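Flagellar hook-associated protein 3 (Bacillus cereus, PDB 5ZIY) probably forms, as the hook-associated protein FlgL, part of the junction that joins the flagellar hook to the filament. Local coordinates at residues 43-46 with 47-51. Sequence-based numbering, arbitrary orientation.
Sequences QGVL and KSLTR
V45 and L49, one turn apart on helix 8-60, lie side by side and point the same way, with CG1 of V45 4.0 Å from CD1 of L49. The valine methyl reaches along the helix because CG1 stands anti to the backbone N (chi1 -180°), while L49 turns CG back over the preceding turn, 3.5 Å from the carbonyl O of V45. Beneath this apolar pair, L49 N donates to V45 O at 2.9 Å. This is the tightly packed side: V45 also meets L86 and I176, L49 rests on V143 and L147, and the buried S48 sits against I79 and V83. The OG of S48 bends back to within 3.0 Å of G44 O.

A polar grip marks the next flank, beside the apolar contact of L46 with L173 and I177. L46 O accepts twice from T50, from N at 3.0 Å and from OG1 at 2.8 Å, the two donors arriving from opposite faces of the carbonyl plane. A chi1 of -68° folds OG1 back beside its own backbone N and above that plane. CD2 of L46 passes 3.8 Å from the same OG1.

The looser side belongs to K47 and Q43, both exposed, although the Q43 side chain also touches T180. They are joined by the backbone bond from K47 N to Q43 O, and the lysine chain leads away from the preceding turn. Buried apolar residues on one side and exposed polar ones on another make this an amphipathic alpha-helix, with a threonine hydroxyl folded back onto the i-4 carbonyl; helix 8-60, in the bacterial flagellin N-terminal helical region, packs against helices 67-87, 137-155 and 162-204.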
loop_
_atom_site.group_PDB
_atom_site.type_symbol
_atom_site.label_atom_id
_atom_site.label_comp_id
_atom_site.label_asym_id
_atom_site.label_seq_id
_atom_site.Cartn_x
_atom_site.Cartn_y
_atom_site.Cartn_z
ATOM N N GLN A 43 0.053 -2.823 -5.906
ATOM C CA GLN A 43 0.145 -3.434 -7.245
ATOM C C GLN A 43 0.006 -2.347 -8.325
ATOM O O GLN A 43 0.674 -2.382 -9.344
ATOM C CB GLN A 43 -0.849 -4.597 -7.459
ATOM C CG GLN A 43 -0.822 -5.714 -6.364
ATOM C CD GLN A 43 -0.070 -6.996 -6.695
ATOM O OE1 GLN A 43 -0.431 -8.081 -6.166
ATOM N NE2 GLN A 43 0.968 -6.916 -7.570
ATOM N N GLY A 44 -0.823 -1.348 -8.067
ATOM C CA GLY A 44 -0.985 -0.254 -8.954
ATOM C C GLY A 44 0.307 0.552 -9.049
ATOM O O GLY A 44 0.649 1.003 -10.141
ATOM N N VAL A 45 1.016 0.728 -7.924
ATOM C CA VAL A 45 2.324 1.373 -7.939
ATOM C C VAL A 45 3.356 0.515 -8.688
ATOM O O VAL A 45 4.065 1.035 -9.519
ATOM C CB VAL A 45 2.825 1.735 -6.529
ATOM C CG1 VAL A 45 4.240 2.429 -6.598
ATOM C CG2 VAL A 45 1.787 2.695 -5.775
ATOM N N LEU A 46 3.408 -0.795 -8.419
ATOM C CA LEU A 46 4.335 -1.710 -9.095
ATOM C C LEU A 46 4.195 -1.604 -10.618
ATOM O O LEU A 46 5.165 -1.531 -11.331
ATOM C CB LEU A 46 4.075 -3.136 -8.647
ATOM C CG LEU A 46 5.124 -4.258 -8.850
ATOM C CD1 LEU A 46 4.887 -5.401 -7.825
ATOM C CD2 LEU A 46 5.064 -4.856 -10.219
ATOM N N LYS A 47 2.961 -1.575 -11.091
ATOM C CA LYS A 47 2.636 -1.465 -12.518
ATOM C C LYS A 47 3.117 -0.125 -13.070
ATOM O O LYS A 47 3.682 -0.059 -14.173
ATOM C CB LYS A 47 1.106 -1.538 -12.652
ATOM C CG LYS A 47 0.554 -2.283 -13.774
ATOM C CD LYS A 47 -0.805 -2.893 -13.364
ATOM C CE LYS A 47 -1.637 -3.260 -14.586
ATOM N NZ LYS A 47 -3.011 -3.666 -14.180
ATOM N N SER A 48 2.882 0.959 -12.306
ATOM C CA SER A 48 3.348 2.261 -12.724
ATOM C C SER A 48 4.899 2.335 -12.848
ATOM O O SER A 48 5.456 2.897 -13.801
ATOM C CB SER A 48 2.839 3.338 -11.749
ATOM O OG SER A 48 1.419 3.416 -11.828
ATOM N N LEU A 49 5.605 1.774 -11.880
ATOM C CA LEU A 49 7.066 1.907 -11.861
ATOM C C LEU A 49 7.664 1.047 -12.962
ATOM O O LEU A 49 8.631 1.429 -13.605
ATOM C CB LEU A 49 7.659 1.584 -10.484
ATOM C CG LEU A 49 7.216 2.560 -9.398
ATOM C CD1 LEU A 49 7.978 2.231 -8.092
ATOM C CD2 LEU A 49 7.431 4.054 -9.794
ATOM N N THR A 50 7.044 -0.107 -13.183
ATOM C CA THR A 50 7.371 -0.983 -14.294
ATOM C C THR A 50 7.296 -0.231 -15.604
ATOM O O THR A 50 8.224 -0.271 -16.393
ATOM C CB THR A 50 6.408 -2.210 -14.333
ATOM O OG1 THR A 50 6.679 -3.038 -13.201
ATOM C CG2 THR A 50 6.587 -3.020 -15.631
ATOM N N ARG A 51 6.195 0.473 -15.827
ATOM C CA ARG A 51 6.035 1.259 -17.049
ATOM C C ARG A 51 7.052 2.398 -17.121
ATOM O O ARG A 51 7.577 2.680 -18.175
ATOM C CB ARG A 51 4.597 1.776 -17.158
ATOM C CG ARG A 51 4.301 2.687 -18.358
ATOM C CD ARG A 51 4.223 1.964 -19.663
ATOM N NE ARG A 51 3.886 2.873 -20.764
ATOM C CZ ARG A 51 4.170 2.649 -22.045
ATOM N NH1 ARG A 51 4.802 1.537 -22.404
ATOM N NH2 ARG A 51 3.845 3.545 -22.973
#